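PDB 4BG2: PatF from Prochloron didemni, which belongs to the patellamide pathway and resembles cyanobactin prenyltransferases, so it is probably a prenyltransferase-like protein, though its activity remains uncertain. Local coordinates for residues 66-80 with 110-124. Residues are numbered along the deposited sequence; the frame is centred on the assembly and turned at random. Where two conformers were deposited one is given.
Sequences YEVCNNQGTTWPESL and HVNSRKIINNTIGVH
Ile117 O is gripped by two successive amides, Thr75 N at 2.9 Å, nearly in line with the carbonyl, and Trp76 N, above the carbonyl plane. They tie the loop after strand 66-70 to strand 116-119 at the point from which the indole of Trp76 projects. With CG anti to the backbone N (chi1 -177°), the ring lies between Ile116, whose CG2 sits 3.7 Å from the centroid of the five-membered ring in a CH-pi contact, and Pro77 and Leu80 on the opposite face. Branched isoleucine suits this place, spreading CG2 and CD1 over the ring. At the indole edge NE1 donates to His110 O (3.1 Å), which Ser113 N meets from the other side of its carbonyl plane. A leucine in place of Trp76 lacks NE1, which would probably leave His110 O with Ser113 N alone of these donors and open a gap between Ile116 and Leu80.

Glu67, in one of its two conformers, divides its carboxylate: OE1 takes the Thr120 hydroxyl at 3.2 Å, and OE2 takes His124 NE2 at 3.0 Å in a clearly bent bond, well out of the imidazole plane. Thr120 OG1 accepts from Tyr137 N, and His124 ND1 bonds Glu179. A CB at Gly122 would hit Tyr66 O and, in this conformer, the carboxylate. Antiparallel hydrogen-bonded pairs Tyr66-Val123 and Val68-Ile121 join neighbouring strands of the closed ten-stranded barrel, consistent with the ABBA prenyltransferase fold.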
# COMPACT_ATOMS: atom_id res chain seq x y z
N TYR A 66 7.69 2.82 -1.16
CA TYR A 66 7.73 1.44 -1.62
C TYR A 66 7.03 0.50 -0.67
O TYR A 66 7.17 0.61 0.57
CB TYR A 66 9.16 0.96 -1.69
CG TYR A 66 10.07 1.87 -2.46
CD1 TYR A 66 10.14 1.79 -3.84
CD2 TYR A 66 10.91 2.78 -1.80
CE1 TYR A 66 10.97 2.62 -4.56
CE2 TYR A 66 11.77 3.60 -2.52
CZ TYR A 66 11.79 3.51 -3.90
OH TYR A 66 12.62 4.31 -4.66
N GLU A 67 6.31 -0.46 -1.24
CA GLU A 67 5.84 -1.64 -0.51
C GLU A 67 6.41 -2.86 -1.24
O GLU A 67 6.23 -2.99 -2.45
CB GLU A 67 4.31 -1.77 -0.51
CG GLU A 67 3.51 -0.71 0.16
CD GLU A 67 3.98 -0.41 1.56
OE1 GLU A 67 4.34 -1.36 2.43
OE2 GLU A 67 3.96 0.81 1.71
N VAL A 68 7.06 -3.75 -0.49
CA VAL A 68 7.61 -4.97 -1.02
C VAL A 68 7.05 -6.18 -0.29
O VAL A 68 6.95 -6.20 0.96
CB VAL A 68 9.13 -4.94 -0.89
CG1 VAL A 68 9.75 -6.23 -1.45
CG2 VAL A 68 9.70 -3.73 -1.62
N CYS A 69 6.70 -7.21 -1.04
CA CYS A 69 6.38 -8.48 -0.40
C CYS A 69 6.59 -9.66 -1.33
O CYS A 69 6.63 -9.52 -2.55
CB CYS A 69 4.93 -8.49 0.10
SG CYS A 69 3.67 -8.45 -1.22
N ASN A 70 6.69 -10.83 -0.71
CA ASN A 70 6.75 -12.07 -1.43
C ASN A 70 5.41 -12.28 -2.14
O ASN A 70 4.35 -12.04 -1.57
CB ASN A 70 7.07 -13.22 -0.47
CG ASN A 70 7.13 -14.54 -1.18
OD1 ASN A 70 6.11 -15.07 -1.61
ND2 ASN A 70 8.34 -15.08 -1.33
N ASN A 71 5.48 -12.68 -3.39
CA ASN A 71 4.30 -12.79 -4.23
C ASN A 71 4.04 -14.24 -4.61
O ASN A 71 3.26 -14.49 -5.50
CB ASN A 71 4.43 -11.87 -5.46
CG ASN A 71 5.60 -12.24 -6.38
OD1 ASN A 71 6.09 -13.38 -6.40
ND2 ASN A 71 6.02 -11.28 -7.17
N GLN A 72 4.70 -15.18 -3.91
CA GLN A 72 4.52 -16.61 -4.13
C GLN A 72 3.83 -17.29 -2.94
O GLN A 72 4.49 -17.84 -2.06
CB GLN A 72 5.88 -17.30 -4.29
CG GLN A 72 6.70 -16.92 -5.49
CD GLN A 72 8.09 -17.50 -5.38
OE1 GLN A 72 8.77 -17.30 -4.37
NE2 GLN A 72 8.51 -18.23 -6.39
N GLY A 73 2.50 -17.24 -2.90
CA GLY A 73 1.75 -17.89 -1.84
C GLY A 73 1.90 -17.30 -0.45
O GLY A 73 2.11 -16.12 -0.28
N THR A 74 1.80 -18.16 0.56
CA THR A 74 1.68 -17.73 1.93
C THR A 74 3.01 -17.71 2.65
O THR A 74 3.64 -18.74 2.79
CB THR A 74 0.70 -18.65 2.68
OG1 THR A 74 -0.61 -18.41 2.18
CG2 THR A 74 0.71 -18.37 4.20
N THR A 75 3.42 -16.53 3.14
CA THR A 75 4.62 -16.43 3.99
C THR A 75 4.33 -15.98 5.43
O THR A 75 5.26 -15.83 6.22
CB THR A 75 5.71 -15.54 3.36
OG1 THR A 75 5.15 -14.32 2.91
CG2 THR A 75 6.35 -16.23 2.16
N TRP A 76 3.07 -15.75 5.76
CA TRP A 76 2.69 -15.49 7.14
C TRP A 76 2.82 -16.77 7.96
O TRP A 76 2.38 -17.81 7.51
CB TRP A 76 1.25 -15.02 7.21
CG TRP A 76 0.77 -14.65 8.59
CD1 TRP A 76 0.13 -15.46 9.46
CD2 TRP A 76 0.86 -13.37 9.21
NE1 TRP A 76 -0.20 -14.78 10.60
CE2 TRP A 76 0.24 -13.49 10.48
CE3 TRP A 76 1.40 -12.14 8.83
CZ2 TRP A 76 0.14 -12.42 11.37
CZ3 TRP A 76 1.30 -11.07 9.71
CH2 TRP A 76 0.67 -11.21 10.97
N PRO A 77 3.39 -16.69 9.18
CA PRO A 77 3.82 -15.54 9.93
C PRO A 77 5.30 -15.21 9.81
O PRO A 77 5.74 -14.23 10.42
CB PRO A 77 3.51 -15.95 11.37
CG PRO A 77 3.80 -17.43 11.39
CD PRO A 77 3.49 -17.93 10.00
N GLU A 78 6.07 -15.99 9.06
CA GLU A 78 7.50 -15.68 8.91
C GLU A 78 7.75 -14.32 8.26
O GLU A 78 8.80 -13.70 8.50
CB GLU A 78 8.29 -16.79 8.21
CG GLU A 78 7.87 -17.22 6.80
CD GLU A 78 6.81 -18.30 6.76
OE1 GLU A 78 6.28 -18.72 7.83
OE2 GLU A 78 6.52 -18.73 5.62
N SER A 79 6.81 -13.84 7.45
CA SER A 79 6.93 -12.49 6.89
C SER A 79 7.08 -11.41 7.98
O SER A 79 7.64 -10.34 7.72
CB SER A 79 5.73 -12.18 5.98
OG SER A 79 4.50 -12.31 6.68
N LEU A 80 6.57 -11.67 9.18
CA LEU A 80 6.73 -10.73 10.28
C LEU A 80 8.19 -10.44 10.65
O LEU A 80 8.53 -9.34 11.05
CB LEU A 80 5.97 -11.19 11.54
CG LEU A 80 4.43 -11.13 11.49
CD1 LEU A 80 3.83 -11.93 12.63
CD2 LEU A 80 3.92 -9.70 11.50
N HIS A 110 -2.72 -12.51 15.95
CA HIS A 110 -3.05 -13.34 14.79
C HIS A 110 -1.89 -14.10 14.20
O HIS A 110 -1.99 -14.61 13.09
CB HIS A 110 -3.82 -12.49 13.78
CG HIS A 110 -5.11 -11.98 14.33
ND1 HIS A 110 -6.13 -12.82 14.68
CD2 HIS A 110 -5.53 -10.73 14.64
CE1 HIS A 110 -7.13 -12.12 15.19
NE2 HIS A 110 -6.80 -10.85 15.16
N VAL A 111 -0.83 -14.25 14.98
CA VAL A 111 0.35 -15.01 14.56
C VAL A 111 0.03 -16.42 14.08
O VAL A 111 0.57 -16.86 13.09
CB VAL A 111 1.45 -15.08 15.66
CG1 VAL A 111 0.97 -15.84 16.89
CG2 VAL A 111 2.72 -15.71 15.10
N ASN A 112 -0.86 -17.13 14.77
CA ASN A 112 -1.25 -18.48 14.36
C ASN A 112 -2.43 -18.51 13.41
O ASN A 112 -2.96 -19.57 13.14
CB ASN A 112 -1.60 -19.32 15.58
CG ASN A 112 -0.43 -19.49 16.52
OD1 ASN A 112 0.68 -19.85 16.10
ND2 ASN A 112 -0.66 -19.22 17.80
N SER A 113 -2.87 -17.35 12.90
CA SER A 113 -3.98 -17.36 11.92
C SER A 113 -3.53 -18.05 10.64
O SER A 113 -2.41 -17.88 10.22
CB SER A 113 -4.44 -15.95 11.58
OG SER A 113 -5.47 -16.02 10.62
N ARG A 114 -4.44 -18.83 10.05
CA ARG A 114 -4.24 -19.45 8.74
C ARG A 114 -5.01 -18.69 7.65
O ARG A 114 -5.16 -19.19 6.54
CB ARG A 114 -4.73 -20.90 8.76
CG ARG A 114 -4.10 -21.78 9.83
CD ARG A 114 -4.66 -23.20 9.81
NE ARG A 114 -4.37 -23.94 11.04
CZ ARG A 114 -4.42 -25.28 11.15
NH1 ARG A 114 -4.75 -26.05 10.11
NH2 ARG A 114 -4.13 -25.85 12.31
N LYS A 115 -5.45 -17.48 7.96
CA LYS A 115 -6.23 -16.66 7.02
C LYS A 115 -5.49 -15.45 6.48
O LYS A 115 -6.08 -14.60 5.81
CB LYS A 115 -7.51 -16.24 7.70
CG LYS A 115 -8.33 -17.45 8.14
CD LYS A 115 -9.43 -17.05 9.09
CE LYS A 115 -10.32 -18.22 9.42
NZ LYS A 115 -11.57 -17.69 10.00
N ILE A 116 -4.18 -15.40 6.73
CA ILE A 116 -3.32 -14.30 6.33
C ILE A 116 -2.31 -14.83 5.31
O ILE A 116 -1.66 -15.86 5.54
CB ILE A 116 -2.61 -13.66 7.55
CG1 ILE A 116 -3.65 -13.07 8.50
CG2 ILE A 116 -1.66 -12.56 7.12
CD1 ILE A 116 -3.11 -12.60 9.83
N ILE A 117 -2.18 -14.12 4.19
CA ILE A 117 -1.22 -14.48 3.15
C ILE A 117 0.17 -14.05 3.57
O ILE A 117 1.10 -14.84 3.57
CB ILE A 117 -1.56 -13.81 1.79
CG1 ILE A 117 -2.91 -14.30 1.27
CG2 ILE A 117 -0.48 -14.12 0.76
CD1 ILE A 117 -3.44 -13.52 0.08
N ASN A 118 0.31 -12.78 3.92
CA ASN A 118 1.60 -12.22 4.28
C ASN A 118 1.41 -10.85 4.86
O ASN A 118 0.29 -10.33 4.91
CB ASN A 118 2.53 -12.14 3.07
CG ASN A 118 2.07 -11.16 1.99
OD1 ASN A 118 1.53 -10.09 2.27
ND2 ASN A 118 2.35 -11.49 0.75
N ASN A 119 2.51 -10.27 5.28
CA ASN A 119 2.61 -8.82 5.43
C ASN A 119 3.68 -8.30 4.47
O ASN A 119 4.54 -9.05 4.04
CB ASN A 119 2.91 -8.44 6.87
CG ASN A 119 4.28 -8.91 7.32
OD1 ASN A 119 4.44 -10.05 7.80
ND2 ASN A 119 5.28 -8.06 7.17
N THR A 120 3.58 -7.03 4.12
CA THR A 120 4.58 -6.37 3.32
C THR A 120 5.60 -5.71 4.25
O THR A 120 5.42 -5.66 5.46
CB THR A 120 3.97 -5.21 2.48
OG1 THR A 120 3.42 -4.25 3.37
CG2 THR A 120 2.86 -5.68 1.58
N ILE A 121 6.65 -5.15 3.67
CA ILE A 121 7.37 -4.12 4.37
C ILE A 121 7.51 -2.94 3.42
O ILE A 121 7.69 -3.10 2.23
CB ILE A 121 8.76 -4.55 4.90
CG1 ILE A 121 9.61 -5.17 3.82
CG2 ILE A 121 8.61 -5.53 6.06
CD1 ILE A 121 11.07 -5.24 4.17
N GLY A 122 7.50 -1.76 4.00
CA GLY A 122 7.56 -0.58 3.22
C GLY A 122 7.98 0.61 4.01
O GLY A 122 7.93 0.60 5.24
N VAL A 123 8.43 1.62 3.27
CA VAL A 123 8.78 2.90 3.82
C VAL A 123 8.19 3.99 2.93
O VAL A 123 8.20 3.87 1.69
CB VAL A 123 10.31 3.13 3.91
CG1 VAL A 123 10.90 2.25 4.97
CG2 VAL A 123 11.02 2.93 2.58
N HIS A 124 7.74 5.06 3.56
CA HIS A 124 7.35 6.28 2.88
C HIS A 124 8.18 7.43 3.43
O HIS A 124 8.01 7.86 4.58
CB HIS A 124 5.85 6.58 3.08
CG HIS A 124 4.93 5.51 2.58
ND1 HIS A 124 3.60 5.45 2.92
CD2 HIS A 124 5.15 4.45 1.76
CE1 HIS A 124 3.03 4.43 2.31
NE2 HIS A 124 3.96 3.78 1.64
O HOH W 1 3.94 -14.45 0.65
O HOH W 2 6.34 -10.89 2.29